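Local coordinates for branched-chain amino acid aminotransferase (Thermoproteus uzoniensis, PDB 5CE8), which is a pyridoxal 5'-phosphate-dependent enzyme that probably transfers amino groups between leucine, isoleucine or valine and 2-oxoglutarate, at residues L76-Y80 with L122-V126; K135-V139 with R178-E184. Residues are numbered along the deposited sequence.

Interaction 1: residues L76-Y80 with L122-V126; sequences LDVPY and LQASV
Ala124 is the apolar centre of this contact, in which the loop joining helices 60-74 and 82-95 runs along the start of strand 125-132, an inner strand of the antiparallel sheet of a fold-type IV aminotransferase. Ala124 CB points at the loop and meets Leu76 CD1 at 3.9 Å and Val78 CG2 at 4.2 Å; the chi1 t, chi2 p rotamer of Leu76 turns its end inward. Although the CA-to-CB bond of Val78 points away, its t rotamer also brings CG1 within 4.0 Å of Val126 CG2, which Tyr80 CD2 (chi1 m) approaches to 4.1 Å. Leu85 of helix 82-95 packs on both Tyr80 and Val126.

The backbones run in roughly the same sense, their end-to-end directions 52° apart, with Asp77 CA 5.2 Å from Gln123 CA and Val78 CA 5.2 Å from Ala124 CA. Leu76 to Val78 are extended; Pro79 (phi/psi -85/35) breaks this run, and its CD sits 3.3 Å from Ala124 O. A single direct backbone hydrogen bond, Ala124 N to Asp77 O (2.8 Å, 164°), fixes the register. At the exposed edge, Pro79 CG touches Gln123 CG at 3.8 Å and Asp77 CB lies 3.5 Å from Leu122 O. One water completes the pairing, accepting from Asp77 N at 2.8 Å and donating to Leu122 O at 2.6 Å.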
# COMPACT_ATOMS: atom_id res chain seq x y z
N LEU A 76 23.59 11.96 -12.59
CA LEU A 76 23.96 13.03 -13.52
C LEU A 76 25.41 13.49 -13.22
O LEU A 76 25.79 13.58 -12.06
CB LEU A 76 22.96 14.15 -13.23
CG LEU A 76 23.15 15.37 -14.08
CD1 LEU A 76 22.93 15.00 -15.54
CD2 LEU A 76 22.24 16.43 -13.61
N ASP A 77 26.28 13.68 -14.24
CA ASP A 77 27.69 13.89 -13.99
C ASP A 77 27.88 15.41 -14.10
O ASP A 77 27.82 15.98 -15.20
CB ASP A 77 28.53 13.07 -14.98
CG ASP A 77 30.03 13.42 -14.98
OD1 ASP A 77 30.57 13.95 -14.01
OD2 ASP A 77 30.66 13.16 -16.02
N VAL A 78 28.09 16.06 -12.96
CA VAL A 78 28.27 17.53 -12.93
C VAL A 78 29.77 17.83 -12.86
O VAL A 78 30.39 17.57 -11.86
CB VAL A 78 27.48 18.14 -11.78
CG1 VAL A 78 27.75 19.64 -11.69
CG2 VAL A 78 26.00 17.90 -11.99
N PRO A 79 30.36 18.40 -13.92
CA PRO A 79 31.81 18.52 -13.89
C PRO A 79 32.34 19.75 -13.17
O PRO A 79 33.32 20.31 -13.59
CB PRO A 79 32.16 18.56 -15.39
CG PRO A 79 30.98 19.21 -16.03
CD PRO A 79 29.80 18.76 -15.23
N TYR A 80 31.69 20.18 -12.12
CA TYR A 80 32.11 21.34 -11.36
C TYR A 80 32.04 21.06 -9.90
O TYR A 80 31.14 20.36 -9.43
CB TYR A 80 31.18 22.49 -11.62
CG TYR A 80 31.25 23.03 -13.02
CD1 TYR A 80 32.33 23.85 -13.41
CD2 TYR A 80 30.27 22.72 -13.97
CE1 TYR A 80 32.38 24.37 -14.70
CE2 TYR A 80 30.33 23.22 -15.24
CZ TYR A 80 31.37 24.05 -15.62
OH TYR A 80 31.44 24.53 -16.92
N LEU A 122 27.17 10.70 -19.97
CA LEU A 122 27.00 12.04 -20.52
C LEU A 122 27.43 13.03 -19.49
O LEU A 122 27.46 12.74 -18.29
CB LEU A 122 25.55 12.32 -20.93
CG LEU A 122 24.99 11.46 -22.01
CD1 LEU A 122 23.48 11.56 -22.09
CD2 LEU A 122 25.68 11.80 -23.33
N GLN A 123 27.77 14.22 -19.94
CA GLN A 123 28.33 15.15 -19.00
C GLN A 123 27.36 16.35 -18.91
O GLN A 123 26.90 16.82 -19.88
CB GLN A 123 29.72 15.46 -19.45
CG GLN A 123 30.32 16.59 -18.68
CD GLN A 123 31.80 16.40 -18.52
OE1 GLN A 123 32.21 15.40 -17.94
NE2 GLN A 123 32.59 17.36 -18.99
N ALA A 124 26.96 16.76 -17.73
CA ALA A 124 25.99 17.87 -17.63
C ALA A 124 26.57 19.21 -17.97
O ALA A 124 27.77 19.43 -17.76
CB ALA A 124 25.46 17.96 -16.20
N SER A 125 25.68 20.14 -18.38
CA SER A 125 25.97 21.57 -18.35
C SER A 125 25.34 22.19 -17.11
O SER A 125 24.37 21.64 -16.56
CB SER A 125 25.42 22.26 -19.59
OG SER A 125 26.13 21.92 -20.76
N VAL A 126 25.87 23.32 -16.65
CA VAL A 126 25.28 24.08 -15.59
C VAL A 126 25.00 25.50 -16.07
O VAL A 126 25.81 26.14 -16.68
CB VAL A 126 26.04 24.07 -14.29
CG1 VAL A 126 25.31 24.94 -13.25
CG2 VAL A 126 26.18 22.64 -13.77
O HOH W 1 25.36 13.14 -16.84

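Interaction 2: residues K135-V139 with R178-E184; sequences KYLKV and RARGYDE
Asp183, Leu137 and Lys138 contribute most of the surface where loop 135-139 meets the turn after helix 167-179. The backbones stay well apart, Leu137 CA and Asp183 CA being 7.4 Å from each other, so the contact is made mainly by side chains.

Asp183 (chi1 m) and Lys138 both direct their CA-to-CB bonds across the gap. The lysine chain, with chi2 and chi3 both t, reaches out to form a salt bridge, Lys138 NZ donating to Asp183 OD2 at 2.6 Å. The same OD2 accepts from the backbone N of Arg143, so the carboxylate ties the loop to strand 142-146 as well. Next to Lys138 in sequence, Leu137 (m, t; phi/psi -133/151) extends CD2 to 4.3 Å from Asp183 O, 4.3 Å from Glu184 OE1 and 4.4 Å from Arg178 NH2, and packs on Val142 and Thr265.

The second segment leaves its helix at Arg180 and turns through Gly181, whose phi of 69° favours glycine; Gly181 N bonds to Arg178 O at 2.7 Å. This reversal brings Arg178 and Glu184 together in a bidentate salt bridge, Arg178 NH1 to Glu184 OE2 at 3.0 Å and Arg178 NH2 to Glu184 OE1 at 3.1 Å, with Glu184 OE2 also bound by Ser198. Tyr136 lies beside the pair, its OH 4.0 Å from Arg178 NH2, and packs on Leu117 of a second subunit.

Loop 135-139 is part of the linker between the small and large domains of fold-type IV aminotransferases, a region that borders the cofactor cleft; the Tyr136 side chain is about 9 Å from the bound pyridoxal phosphate.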
# COMPACT_ATOMS: atom_id res chain seq x y z
N LYS A 135 8.42 38.60 -2.86
CA LYS A 135 7.80 37.47 -2.08
C LYS A 135 7.08 36.38 -2.97
O LYS A 135 6.54 36.73 -4.05
CB LYS A 135 6.90 38.08 -0.97
CG LYS A 135 7.71 38.83 0.12
N TYR A 136 7.12 35.10 -2.54
CA TYR A 136 6.42 33.92 -3.21
C TYR A 136 5.00 33.61 -2.66
O TYR A 136 4.12 33.13 -3.39
CB TYR A 136 7.25 32.61 -3.08
CG TYR A 136 6.79 31.42 -3.94
CD1 TYR A 136 6.55 31.60 -5.31
CD2 TYR A 136 6.65 30.12 -3.42
CE1 TYR A 136 6.18 30.54 -6.14
CE2 TYR A 136 6.24 29.04 -4.25
CZ TYR A 136 6.03 29.25 -5.61
OH TYR A 136 5.65 28.25 -6.48
N LEU A 137 4.82 33.84 -1.36
CA LEU A 137 3.54 33.68 -0.71
C LEU A 137 3.26 34.89 0.14
O LEU A 137 4.20 35.46 0.71
CB LEU A 137 3.56 32.44 0.17
CG LEU A 137 3.83 31.08 -0.48
CD1 LEU A 137 3.90 29.93 0.55
CD2 LEU A 137 2.80 30.79 -1.59
N LYS A 138 1.97 35.20 0.31
CA LYS A 138 1.49 36.29 1.20
C LYS A 138 2.22 36.29 2.57
O LYS A 138 2.29 35.26 3.22
CB LYS A 138 -0.04 36.22 1.46
CG LYS A 138 -1.05 35.81 0.37
CD LYS A 138 -2.50 35.94 0.96
CE LYS A 138 -3.65 35.34 0.11
NZ LYS A 138 -4.65 34.34 0.67
N VAL A 139 2.77 37.43 3.00
CA VAL A 139 3.57 37.46 4.27
C VAL A 139 2.69 37.20 5.49
O VAL A 139 3.05 36.47 6.49
CB VAL A 139 4.40 38.77 4.44
CG1 VAL A 139 3.53 40.05 4.35
CG2 VAL A 139 5.18 38.74 5.76
N ARG A 178 -4.41 26.14 -6.50
CA ARG A 178 -4.61 27.47 -7.04
C ARG A 178 -5.79 27.60 -7.94
O ARG A 178 -6.44 28.63 -7.85
CB ARG A 178 -3.34 27.90 -7.76
CG ARG A 178 -2.18 28.06 -6.79
CD ARG A 178 -0.87 28.30 -7.54
NE ARG A 178 0.24 28.72 -6.70
CZ ARG A 178 0.87 27.93 -5.85
NH1 ARG A 178 0.43 26.65 -5.66
NH2 ARG A 178 1.90 28.41 -5.15
N ALA A 179 -6.11 26.56 -8.72
CA ALA A 179 -7.36 26.53 -9.55
C ALA A 179 -8.64 26.83 -8.71
O ALA A 179 -9.50 27.57 -9.16
CB ALA A 179 -7.52 25.21 -10.30
N ARG A 180 -8.69 26.34 -7.49
CA ARG A 180 -9.72 26.76 -6.50
C ARG A 180 -9.47 28.11 -5.73
O ARG A 180 -10.24 28.48 -4.86
CB ARG A 180 -9.95 25.56 -5.57
N GLY A 181 -8.49 28.92 -6.10
CA GLY A 181 -8.17 30.16 -5.33
C GLY A 181 -7.54 30.04 -3.90
O GLY A 181 -7.42 31.04 -3.21
N TYR A 182 -7.16 28.84 -3.44
CA TYR A 182 -6.18 28.70 -2.33
C TYR A 182 -4.82 29.16 -2.77
O TYR A 182 -4.50 29.15 -4.02
CB TYR A 182 -6.00 27.22 -1.90
CG TYR A 182 -7.29 26.59 -1.46
CD1 TYR A 182 -7.79 26.81 -0.17
CD2 TYR A 182 -8.06 25.83 -2.35
CE1 TYR A 182 -9.02 26.28 0.22
CE2 TYR A 182 -9.27 25.30 -1.95
CZ TYR A 182 -9.75 25.55 -0.68
OH TYR A 182 -10.94 25.00 -0.29
N ASP A 183 -3.96 29.47 -1.82
CA ASP A 183 -2.65 29.99 -2.19
C ASP A 183 -1.65 28.85 -2.41
O ASP A 183 -0.77 28.98 -3.21
CB ASP A 183 -2.13 30.95 -1.14
CG ASP A 183 -3.13 31.99 -0.75
OD1 ASP A 183 -3.45 32.79 -1.64
OD2 ASP A 183 -3.65 31.99 0.41
N GLU A 184 -1.81 27.71 -1.71
CA GLU A 184 -0.81 26.66 -1.82
C GLU A 184 -1.42 25.29 -1.46
O GLU A 184 -2.51 25.18 -0.78
CB GLU A 184 0.43 26.91 -0.88
CG GLU A 184 1.67 25.97 -1.02
CD GLU A 184 2.14 25.88 -2.49
OE1 GLU A 184 2.97 26.73 -2.84
OE2 GLU A 184 1.54 25.10 -3.34

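Overall arrangement
Strand 125-132 connects the two sites: interaction 1 lies at its start, and the first segment of interaction 2 lies in the linker that follows its end. They sit on opposite sides of the chain's centre, with centres about 35 Å apart and nearest atoms about 21 Å apart. Both are partly buried, but interaction 1 has a hydrocarbon interior and a water-bridged, exposed polar edge, and its segments are touched by no other protein chain of the assembly. Interaction 2 has smaller buried area and depends on charged side chains around one leucine, at a place where other subunits approach. The first joins loop to strand within the small domain; the second binds the interdomain linker to the large domain.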